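Local coordinates for protein chitinase (Thermococcus chitonophagus, PDB 5XSW) that probably acts as an endochitinase, hydrolysing chitin chains that it grips in a glycan pocket, here captured in a substrate-complex form, at residues Y238-P246 with K279-W289; D266-Y277 with R410-A418. All blocks are in the same frame, centred on the assembly; numbering follows the deposited sequence.

Contact 1. Residues Y238-P246 with K279-W289; sequences YWPVQIDHP and KVSLDPNDTAW. With NAG (2-acetamido-2-deoxy-beta-D-glucopyranose), chain C; PO4 (phosphate ion), chain F.
Ile-243 and Ser-281 pass with their CA atoms 5.4 Å apart, and Pro-246 and Lys-279 with theirs at 4.8 Å, so the two loops run in opposite senses. Water, not direct bonding, couples the backbones. Ile-243 O and Val-280 O, two acceptors 3.2 Å apart, are each served by a different water: one donates to Ile-243 O and His-245 O while accepting from Val-280 N, the other joins Val-280 O to Asp-244 OD1. Ile-243 is the central apolar residue. Its CG1, anti to the backbone N (chi1 -164°), lies 3.5 Å from Ser-281 C; the side chain lies at about a right angle to those of Val-280 and Trp-289, CD1 meeting Val-280 CG2 at 3.8 Å and also Trp-289 CZ2. Trp-239 brings CH2 to within 4.0 Å of Trp-289 CH2, which sits at the edge of the Trp-239 indole; Val-241 CG1 occupies one face of that ring. Val-280 CB centres over a face of Trp-289, whose NE1 makes weak bonds to Ser-281 O and Asp-283 O. Ile-243 N and Asp-244 N bind a phosphate, probably from the crystallisation liquor, and Gln-242 belongs to the glycan pocket. The contact thus sets the loop after strand 235-239 against the loop leading into helix 288-311, Trp-239 and Trp-289 meeting at their borders, with Tyr-228 of strand 228-232 touching Ile-243 and Leu-282.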
loop_
_atom_site.group_PDB
_atom_site.type_symbol
_atom_site.label_atom_id
_atom_site.label_comp_id
_atom_site.label_asym_id
_atom_site.label_seq_id
_atom_site.Cartn_x
_atom_site.Cartn_y
_atom_site.Cartn_z
ATOM N N TYR A 238 6.281 -1.026 -33.971
ATOM C CA TYR A 238 5.282 -0.409 -33.119
ATOM C C TYR A 238 5.683 -0.595 -31.667
ATOM O O TYR A 238 6.155 -1.668 -31.291
ATOM C CB TYR A 238 3.872 -1.037 -33.396
ATOM C CG TYR A 238 3.601 -1.001 -34.881
ATOM C CD1 TYR A 238 3.365 0.219 -35.534
ATOM C CD2 TYR A 238 3.689 -2.168 -35.663
ATOM C CE1 TYR A 238 3.172 0.261 -36.971
ATOM C CE2 TYR A 238 3.517 -2.134 -37.082
ATOM C CZ TYR A 238 3.251 -0.918 -37.721
ATOM O OH TYR A 238 3.067 -0.909 -39.088
ATOM N N TRP A 239 5.479 0.446 -30.894
ATOM C CA TRP A 239 5.773 0.444 -29.441
ATOM C C TRP A 239 4.434 0.509 -28.703
ATOM O O TRP A 239 3.934 1.586 -28.499
ATOM C CB TRP A 239 6.614 1.684 -29.079
ATOM C CG TRP A 239 7.174 1.685 -27.663
ATOM C CD1 TRP A 239 7.350 0.596 -26.858
ATOM C CD2 TRP A 239 7.651 2.814 -26.933
ATOM N NE1 TRP A 239 7.895 0.987 -25.662
ATOM C CE2 TRP A 239 8.109 2.341 -25.686
ATOM C CE3 TRP A 239 7.745 4.177 -27.216
ATOM C CZ2 TRP A 239 8.626 3.190 -24.692
ATOM C CZ3 TRP A 239 8.281 5.046 -26.235
ATOM C CH2 TRP A 239 8.709 4.537 -24.972
ATOM N N PRO A 240 3.857 -0.646 -28.332
ATOM C CA PRO A 240 2.470 -0.675 -27.809
ATOM C C PRO A 240 2.359 -0.293 -26.343
ATOM O O PRO A 240 1.483 -0.786 -25.633
ATOM C CB PRO A 240 2.035 -2.159 -28.025
ATOM C CG PRO A 240 3.140 -2.788 -28.980
ATOM C CD PRO A 240 4.412 -2.005 -28.542
ATOM N N VAL A 241 3.263 0.552 -25.870
ATOM C CA VAL A 241 3.210 1.028 -24.499
ATOM C C VAL A 241 2.009 1.984 -24.251
ATOM O O VAL A 241 1.663 2.817 -25.109
ATOM C CB VAL A 241 4.542 1.741 -24.166
ATOM C CG1 VAL A 241 4.738 2.980 -25.064
ATOM C CG2 VAL A 241 4.579 2.224 -22.689
ATOM N N GLN A 242 1.360 1.913 -23.088
ATOM C CA GLN A 242 0.435 3.007 -22.697
ATOM C C GLN A 242 1.285 3.978 -21.934
ATOM O O GLN A 242 1.477 3.837 -20.710
ATOM C CB GLN A 242 -0.759 2.503 -21.843
ATOM C CG GLN A 242 -1.609 1.503 -22.625
ATOM C CD GLN A 242 -2.703 0.799 -21.791
ATOM O OE1 GLN A 242 -3.129 1.280 -20.735
ATOM N NE2 GLN A 242 -3.145 -0.327 -22.278
ATOM N N ILE A 243 1.820 4.981 -22.628
ATOM C CA ILE A 243 2.959 5.715 -22.081
ATOM C C ILE A 243 2.532 6.700 -21.020
ATOM O O ILE A 243 3.347 7.162 -20.209
ATOM C CB ILE A 243 3.755 6.488 -23.226
ATOM C CG1 ILE A 243 5.155 6.937 -22.735
ATOM C CG2 ILE A 243 2.980 7.798 -23.635
ATOM C CD1 ILE A 243 6.171 5.853 -22.629
ATOM N N ASP A 244 1.254 7.084 -21.016
ATOM C CA ASP A 244 0.783 7.994 -19.977
ATOM C C ASP A 244 0.120 7.304 -18.771
ATOM O O ASP A 244 -0.484 7.944 -17.916
ATOM C CB ASP A 244 -0.209 8.973 -20.567
ATOM C CG ASP A 244 0.444 9.793 -21.691
ATOM O OD1 ASP A 244 1.561 10.336 -21.467
ATOM O OD2 ASP A 244 -0.094 9.770 -22.789
ATOM N N HIS A 245 0.219 5.998 -18.704
ATOM C CA HIS A 245 -0.393 5.279 -17.565
ATOM C C HIS A 245 0.243 5.719 -16.247
ATOM O O HIS A 245 1.459 5.747 -16.120
ATOM C CB HIS A 245 -0.241 3.777 -17.767
ATOM C CG HIS A 245 -1.205 2.975 -16.956
ATOM N ND1 HIS A 245 -1.170 2.977 -15.579
ATOM C CD2 HIS A 245 -2.260 2.193 -17.316
ATOM C CE1 HIS A 245 -2.122 2.170 -15.117
ATOM N NE2 HIS A 245 -2.807 1.697 -16.147
ATOM N N PRO A 246 -0.569 6.112 -15.257
ATOM C CA PRO A 246 -0.014 6.599 -13.986
ATOM C C PRO A 246 0.843 5.538 -13.289
ATOM O O PRO A 246 1.689 5.904 -12.484
ATOM C CB PRO A 246 -1.269 6.869 -13.102
ATOM C CG PRO A 246 -2.413 7.102 -14.200
ATOM C CD PRO A 246 -2.043 6.131 -15.292
ATOM N N LYS A 279 5.156 7.637 -13.329
ATOM C CA LYS A 279 4.511 7.988 -14.600
ATOM C C LYS A 279 5.517 8.640 -15.586
ATOM O O LYS A 279 5.988 9.748 -15.373
ATOM C CB LYS A 279 3.305 8.953 -14.356
ATOM C CG LYS A 279 2.510 9.279 -15.697
ATOM C CD LYS A 279 1.416 10.403 -15.338
ATOM C CE LYS A 279 0.560 10.741 -16.582
ATOM N NZ LYS A 279 -0.007 12.112 -16.387
ATOM N N VAL A 280 5.794 7.956 -16.673
ATOM C CA VAL A 280 6.781 8.430 -17.631
ATOM C C VAL A 280 6.005 9.130 -18.747
ATOM O O VAL A 280 4.839 9.439 -18.572
ATOM C CB VAL A 280 7.647 7.295 -18.204
ATOM C CG1 VAL A 280 8.582 6.662 -17.090
ATOM C CG2 VAL A 280 6.782 6.224 -18.853
ATOM N N SER A 281 6.681 9.428 -19.838
ATOM C CA SER A 281 6.048 10.013 -20.997
ATOM C C SER A 281 6.999 9.858 -22.146
ATOM O O SER A 281 8.062 9.304 -21.998
ATOM C CB SER A 281 5.722 11.492 -20.767
ATOM O OG SER A 281 6.900 12.255 -20.695
ATOM N N LEU A 282 6.615 10.341 -23.304
ATOM C CA LEU A 282 7.496 10.286 -24.472
ATOM C C LEU A 282 8.769 11.147 -24.316
ATOM O O LEU A 282 9.768 10.905 -24.977
ATOM C CB LEU A 282 6.709 10.726 -25.716
ATOM C CG LEU A 282 5.604 9.746 -26.106
ATOM C CD1 LEU A 282 4.790 10.328 -27.286
ATOM C CD2 LEU A 282 6.188 8.393 -26.508
ATOM N N ASP A 283 8.731 12.115 -23.412
ATOM C CA ASP A 283 9.866 12.997 -23.144
ATOM C C ASP A 283 10.968 12.184 -22.390
ATOM O O ASP A 283 10.743 11.737 -21.261
ATOM C CB ASP A 283 9.392 14.158 -22.288
ATOM C CG ASP A 283 10.450 15.274 -22.130
ATOM O OD1 ASP A 283 11.639 15.054 -22.388
ATOM O OD2 ASP A 283 10.074 16.369 -21.697
ATOM N N PRO A 284 12.171 12.052 -22.964
ATOM C CA PRO A 284 13.207 11.279 -22.234
ATOM C C PRO A 284 13.660 11.970 -20.970
ATOM O O PRO A 284 14.268 11.345 -20.098
ATOM C CB PRO A 284 14.382 11.181 -23.247
ATOM C CG PRO A 284 14.107 12.301 -24.244
ATOM C CD PRO A 284 12.607 12.458 -24.319
ATOM N N ASN A 285 13.355 13.254 -20.849
ATOM C CA ASN A 285 13.736 13.976 -19.631
ATOM C C ASN A 285 12.782 13.807 -18.481
ATOM O O ASN A 285 13.006 14.354 -17.385
ATOM C CB ASN A 285 13.854 15.484 -19.918
ATOM C CG ASN A 285 14.885 15.803 -20.985
ATOM O OD1 ASN A 285 15.915 15.124 -21.138
ATOM N ND2 ASN A 285 14.602 16.846 -21.741
ATOM N N ASP A 286 11.710 13.040 -18.690
ATOM C CA ASP A 286 10.797 12.822 -17.566
ATOM C C ASP A 286 11.597 12.074 -16.462
ATOM O O ASP A 286 12.212 11.049 -16.755
ATOM C CB ASP A 286 9.582 12.008 -18.046
ATOM C CG ASP A 286 8.504 11.896 -17.012
ATOM O OD1 ASP A 286 8.779 11.651 -15.812
ATOM O OD2 ASP A 286 7.342 12.122 -17.400
ATOM N N THR A 287 11.604 12.585 -15.234
ATOM C CA THR A 287 12.479 12.019 -14.208
ATOM C C THR A 287 12.043 10.613 -13.827
ATOM O O THR A 287 12.841 9.839 -13.264
ATOM C CB THR A 287 12.531 12.899 -12.919
ATOM O OG1 THR A 287 11.211 13.055 -12.346
ATOM C CG2 THR A 287 13.217 14.304 -13.260
ATOM N N ALA A 288 10.787 10.258 -14.121
ATOM C CA ALA A 288 10.311 8.885 -13.800
ATOM C C ALA A 288 11.051 7.828 -14.658
ATOM O O ALA A 288 11.014 6.649 -14.353
ATOM C CB ALA A 288 8.755 8.806 -14.003
ATOM N N TRP A 289 11.711 8.229 -15.746
ATOM C CA TRP A 289 12.524 7.250 -16.485
ATOM C C TRP A 289 13.668 6.734 -15.573
ATOM O O TRP A 289 14.127 5.618 -15.694
ATOM C CB TRP A 289 13.119 7.865 -17.742
ATOM C CG TRP A 289 12.075 7.977 -18.891
ATOM C CD1 TRP A 289 11.615 9.148 -19.486
ATOM C CD2 TRP A 289 11.423 6.910 -19.528
ATOM N NE1 TRP A 289 10.683 8.822 -20.460
ATOM C CE2 TRP A 289 10.585 7.454 -20.532
ATOM C CE3 TRP A 289 11.474 5.498 -19.372
ATOM C CZ2 TRP A 289 9.794 6.657 -21.362
ATOM C CZ3 TRP A 289 10.692 4.696 -20.228
ATOM C CH2 TRP A 289 9.862 5.282 -21.211
HETATM C C1 NAG C . -0.898 -6.014 -18.430
HETATM C C2 NAG C . -1.359 -4.879 -17.598
HETATM C C3 NAG C . -0.788 -4.957 -16.191
HETATM C C4 NAG C . -1.024 -6.289 -15.544
HETATM C C5 NAG C . -0.492 -7.343 -16.427
HETATM C C6 NAG C . -0.802 -8.680 -15.811
HETATM C C7 NAG C . -1.858 -2.577 -18.530
HETATM C C8 NAG C . -1.327 -1.271 -19.178
HETATM N N2 NAG C . -0.950 -3.616 -18.248
HETATM O O3 NAG C . -1.319 -3.928 -15.329
HETATM O O4 NAG C . -0.249 -6.414 -14.333
HETATM O O5 NAG C . -1.133 -7.300 -17.750
HETATM O O6 NAG C . -0.355 -9.590 -16.808
HETATM O O7 NAG C . -3.042 -2.751 -18.221
HETATM P P PO4 F . -1.311 6.264 -23.761
HETATM O O1 PO4 F . -1.690 7.733 -23.980
HETATM O O2 PO4 F . -0.049 5.929 -24.667
HETATM O O3 PO4 F . -2.409 5.385 -24.272
HETATM O O4 PO4 F . -1.134 5.978 -22.234
HETATM O O HOH W 1 3.625 6.143 -17.672
HETATM O O HOH W 2 2.716 10.970 -19.330
HETATM O O HOH W 3 3.911 11.456 -23.560
#

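Contact 2. Residues D266-Y277 with R410-A418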
loop_
_atom_site.group_PDB
_atom_site.type_symbol
_atom_site.label_atom_id
_atom_site.label_comp_id
_atom_site.label_asym_id
_atom_site.label_seq_id
_atom_site.Cartn_x
_atom_site.Cartn_y
_atom_site.Cartn_z
ATOM N N ASP A 266 14.761 4.908 4.771
ATOM C CA ASP A 266 16.107 5.304 4.339
ATOM C C ASP A 266 16.186 5.539 2.854
ATOM O O ASP A 266 17.076 6.237 2.403
ATOM C CB ASP A 266 17.151 4.242 4.725
ATOM C CG ASP A 266 17.273 4.136 6.247
ATOM O OD1 ASP A 266 17.874 5.068 6.833
ATOM O OD2 ASP A 266 16.723 3.183 6.849
ATOM N N ILE A 267 15.295 4.923 2.080
ATOM C CA ILE A 267 15.355 5.107 0.615
ATOM C C ILE A 267 14.410 6.260 0.121
ATOM O O ILE A 267 14.794 7.055 -0.724
ATOM C CB ILE A 267 14.983 3.788 -0.125
ATOM C CG1 ILE A 267 16.023 2.697 0.208
ATOM C CG2 ILE A 267 14.973 3.994 -1.667
ATOM C CD1 ILE A 267 15.616 1.279 -0.313
ATOM N N PHE A 268 13.212 6.341 0.688
ATOM C CA PHE A 268 12.189 7.290 0.206
ATOM C C PHE A 268 11.987 8.444 1.157
ATOM O O PHE A 268 11.690 8.200 2.322
ATOM C CB PHE A 268 10.850 6.560 0.040
ATOM C CG PHE A 268 10.867 5.539 -1.033
ATOM C CD1 PHE A 268 10.735 5.909 -2.374
ATOM C CD2 PHE A 268 11.012 4.195 -0.719
ATOM C CE1 PHE A 268 10.747 4.947 -3.386
ATOM C CE2 PHE A 268 11.036 3.253 -1.715
ATOM C CZ PHE A 268 10.894 3.617 -3.051
ATOM N N PRO A 269 12.135 9.701 0.660
ATOM C CA PRO A 269 11.725 10.823 1.518
ATOM C C PRO A 269 10.200 10.842 1.691
ATOM O O PRO A 269 9.475 10.251 0.883
ATOM C CB PRO A 269 12.234 12.061 0.747
ATOM C CG PRO A 269 12.173 11.644 -0.742
ATOM C CD PRO A 269 12.516 10.118 -0.702
ATOM N N ASP A 270 9.707 11.535 2.714
ATOM C CA ASP A 270 8.272 11.558 2.992
ATOM C C ASP A 270 7.475 12.203 1.858
ATOM O O ASP A 270 6.273 11.960 1.762
ATOM C CB ASP A 270 7.988 12.338 4.305
ATOM C CG ASP A 270 8.481 11.579 5.572
ATOM O OD1 ASP A 270 8.640 10.339 5.527
ATOM O OD2 ASP A 270 8.689 12.225 6.618
ATOM N N THR A 271 8.157 12.999 1.024
ATOM C CA THR A 271 7.518 13.711 -0.099
ATOM C C THR A 271 7.250 12.808 -1.294
ATOM O O THR A 271 6.573 13.202 -2.224
ATOM C CB THR A 271 8.385 14.864 -0.597
ATOM O OG1 THR A 271 9.736 14.404 -0.800
ATOM C CG2 THR A 271 8.384 16.032 0.412
ATOM N N ALA A 272 7.789 11.589 -1.294
ATOM C CA ALA A 272 7.760 10.764 -2.523
ATOM C C ALA A 272 6.318 10.466 -2.908
ATOM O O ALA A 272 5.549 9.977 -2.097
ATOM C CB ALA A 272 8.525 9.417 -2.311
ATOM N N ASP A 273 5.984 10.710 -4.154
ATOM C CA ASP A 273 4.622 10.581 -4.641
ATOM C C ASP A 273 4.561 9.556 -5.780
ATOM O O ASP A 273 5.397 9.592 -6.687
ATOM C CB ASP A 273 4.121 11.959 -5.166
ATOM C CG ASP A 273 2.911 11.808 -6.039
ATOM O OD1 ASP A 273 1.850 11.454 -5.487
ATOM O OD2 ASP A 273 3.028 11.927 -7.265
ATOM N N HIS A 274 3.562 8.681 -5.756
ATOM C CA HIS A 274 3.454 7.586 -6.731
ATOM C C HIS A 274 3.526 8.025 -8.207
ATOM O O HIS A 274 4.393 7.555 -9.013
ATOM C CB HIS A 274 2.148 6.818 -6.484
ATOM C CG HIS A 274 1.812 5.854 -7.585
ATOM N ND1 HIS A 274 1.048 6.208 -8.684
ATOM C CD2 HIS A 274 2.178 4.572 -7.783
ATOM C CE1 HIS A 274 0.963 5.179 -9.509
ATOM N NE2 HIS A 274 1.595 4.155 -8.961
ATOM N N ASP A 275 2.607 8.907 -8.619
ATOM C CA ASP A 275 2.580 9.278 -10.050
ATOM C C ASP A 275 3.881 10.010 -10.422
ATOM O O ASP A 275 4.446 9.783 -11.492
ATOM C CB ASP A 275 1.300 10.147 -10.416
ATOM C CG ASP A 275 -0.049 9.336 -10.334
ATOM O OD1 ASP A 275 -0.120 8.212 -9.760
ATOM O OD2 ASP A 275 -1.100 9.849 -10.796
ATOM N N ASP A 276 4.412 10.836 -9.536
ATOM C CA ASP A 276 5.655 11.501 -9.868
ATOM C C ASP A 276 6.845 10.509 -10.120
ATOM O O ASP A 276 7.733 10.775 -10.969
ATOM C CB ASP A 276 6.068 12.459 -8.748
ATOM C CG ASP A 276 7.394 13.219 -9.077
ATOM O OD1 ASP A 276 7.486 13.705 -10.212
ATOM O OD2 ASP A 276 8.343 13.341 -8.231
ATOM N N TYR A 277 6.876 9.402 -9.363
ATOM C CA TYR A 277 8.000 8.447 -9.441
ATOM C C TYR A 277 7.791 7.442 -10.556
ATOM O O TYR A 277 8.768 6.936 -11.072
ATOM C CB TYR A 277 8.203 7.683 -8.111
ATOM C CG TYR A 277 8.996 8.482 -7.078
ATOM C CD1 TYR A 277 8.627 9.804 -6.740
ATOM C CD2 TYR A 277 10.124 7.937 -6.473
ATOM C CE1 TYR A 277 9.343 10.523 -5.816
ATOM C CE2 TYR A 277 10.835 8.630 -5.529
ATOM C CZ TYR A 277 10.447 9.947 -5.218
ATOM O OH TYR A 277 11.145 10.672 -4.288
ATOM N N ARG A 410 19.560 12.601 -6.174
ATOM C CA ARG A 410 19.550 13.393 -4.929
ATOM C C ARG A 410 18.171 13.959 -4.591
ATOM O O ARG A 410 17.803 14.057 -3.405
ATOM C CB ARG A 410 20.532 14.565 -5.044
ATOM C CG ARG A 410 20.804 15.245 -3.702
ATOM C CD ARG A 410 21.968 16.202 -3.828
ATOM N NE ARG A 410 22.309 16.819 -2.543
ATOM C CZ ARG A 410 23.053 17.921 -2.424
ATOM N NH1 ARG A 410 23.541 18.519 -3.513
ATOM N NH2 ARG A 410 23.307 18.422 -1.217
ATOM N N GLN A 411 17.421 14.360 -5.612
ATOM C CA GLN A 411 16.056 14.867 -5.398
ATOM C C GLN A 411 15.072 13.798 -4.958
ATOM O O GLN A 411 14.132 14.064 -4.191
ATOM C CB GLN A 411 15.493 15.479 -6.680
ATOM C CG GLN A 411 16.185 16.788 -7.123
ATOM C CD GLN A 411 15.775 17.233 -8.559
ATOM O OE1 GLN A 411 14.930 16.597 -9.217
ATOM N NE2 GLN A 411 16.381 18.322 -9.032
ATOM N N LYS A 412 15.222 12.597 -5.500
ATOM C CA LYS A 412 14.172 11.597 -5.301
ATOM C C LYS A 412 14.460 10.481 -4.277
ATOM O O LYS A 412 13.521 9.831 -3.814
ATOM C CB LYS A 412 13.841 10.944 -6.645
ATOM C CG LYS A 412 13.525 12.039 -7.735
ATOM C CD LYS A 412 12.219 12.788 -7.388
ATOM C CE LYS A 412 11.907 13.893 -8.492
ATOM N NZ LYS A 412 10.612 14.559 -8.118
ATOM N N PHE A 413 15.732 10.244 -3.968
ATOM C CA PHE A 413 16.086 9.215 -2.996
ATOM C C PHE A 413 16.907 9.736 -1.807
ATOM O O PHE A 413 17.460 10.831 -1.853
ATOM C CB PHE A 413 16.815 8.064 -3.725
ATOM C CG PHE A 413 15.944 7.422 -4.800
ATOM C CD1 PHE A 413 14.807 6.688 -4.447
ATOM C CD2 PHE A 413 16.245 7.576 -6.116
ATOM C CE1 PHE A 413 13.995 6.104 -5.405
ATOM C CE2 PHE A 413 15.457 6.988 -7.111
ATOM C CZ PHE A 413 14.307 6.277 -6.781
ATOM N N PHE A 414 16.929 8.938 -0.739
ATOM C CA PHE A 414 17.555 9.307 0.545
ATOM C C PHE A 414 16.742 10.379 1.214
ATOM O O PHE A 414 15.905 11.063 0.602
ATOM C CB PHE A 414 19.013 9.774 0.400
ATOM C CG PHE A 414 19.915 8.760 -0.238
ATOM C CD1 PHE A 414 20.411 7.706 0.495
ATOM C CD2 PHE A 414 20.295 8.892 -1.569
ATOM C CE1 PHE A 414 21.272 6.748 -0.100
ATOM C CE2 PHE A 414 21.135 7.966 -2.179
ATOM C CZ PHE A 414 21.630 6.883 -1.441
ATOM N N ARG A 415 17.008 10.505 2.491
ATOM C CA ARG A 415 16.305 11.383 3.420
ATOM C C ARG A 415 17.355 12.394 3.878
ATOM O O ARG A 415 18.546 12.084 3.889
ATOM C CB ARG A 415 15.718 10.486 4.542
ATOM C CG ARG A 415 14.947 11.050 5.658
ATOM C CD ARG A 415 14.329 9.914 6.492
ATOM N NE ARG A 415 13.240 9.277 5.744
ATOM C CZ ARG A 415 11.950 9.452 5.984
ATOM N NH1 ARG A 415 11.548 10.225 6.996
ATOM N NH2 ARG A 415 11.058 8.849 5.201
ATOM N N PRO A 416 16.945 13.625 4.216
ATOM C CA PRO A 416 17.915 14.575 4.757
ATOM C C PRO A 416 18.666 14.012 5.955
ATOM O O PRO A 416 18.032 13.481 6.864
ATOM C CB PRO A 416 17.039 15.760 5.191
ATOM C CG PRO A 416 15.852 15.678 4.307
ATOM C CD PRO A 416 15.596 14.209 4.138
ATOM N N GLY A 417 19.983 14.159 5.960
ATOM C CA GLY A 417 20.783 13.679 7.068
ATOM C C GLY A 417 21.549 12.432 6.700
ATOM O O GLY A 417 22.404 11.971 7.457
ATOM N N ALA A 418 21.233 11.842 5.552
ATOM C CA ALA A 418 21.934 10.627 5.181
ATOM C C ALA A 418 23.267 10.977 4.567
ATOM O O ALA A 418 24.269 10.343 4.845
ATOM C CB ALA A 418 21.102 9.772 4.206
HETATM O O HOH W 4 18.359 8.241 3.633
HETATM O O HOH W 5 10.184 15.209 -11.113
#
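Arg-415 NH2 serves two acceptors at once, Asp-270 OD1 at 2.9 Å and Phe-268 O at 3.0 Å. The carbonyl is met in its own plane, whereas the carboxylate stands 74° to the guanidinium and is approached from above its plane; NH1 adds a weak bond to the same OD1. A bend at chi3 (-71°) swings the guanidinium toward this loop, and NE is held by Pro-265 O. Ile-267 O is also doubly engaged: Phe-414 N donates to it at 2.8 Å, and Phe-413 CA makes a CA-H...O contact. At the other end, Tyr-277 OH donates to Lys-412 O over 2.6 Å, in the carbonyl plane and on a lone pair. Lys-412, bent at chi2, runs its CB and CD past the tyrosine hydroxyl, and NZ forms a salt bridge to the syn lone pair of Asp-276 OD2 at 2.6 Å; a water links NZ with OD1. Tyr-277 turns an edge toward the Phe-413 face in an offset edge-to-face pair, planes at 90° and centroids 5.9 Å apart. Phe-268 lies beside Phe-413, pointing the same way. Two helix ends of the helical domain are joined here: Asp-273 N-caps helix 274-278 by accepting from Asp-276 N, while Tyr-277 OH bonds the carbonyl of Lys-412, the last residue of helix 399-412.

How the contacts relate
Both contacts follow the N-terminal beta strands, in the helical part of the chain. Contact 1 opens at 238-246 and closes at 279-289, a loop of 32 residues that carries helices 254-263 and 274-278. Contact 2 opens inside that loop, at 266-277, and closes 132 mostly helical residues later at 410-418, so the two cross rather than nest. Their segments also touch: Pro-246 O lies 3.1 Å from His-274 CE1, and Ala-288 packs on the carbonyl of Tyr-277. Together they tie the hairpin 228-239, the start of helix 288-311 and the end of helix 399-412, and each also meets the second subunit. Asp-266, bonded to Tyr-26, extends contact 2 to the N-terminal region.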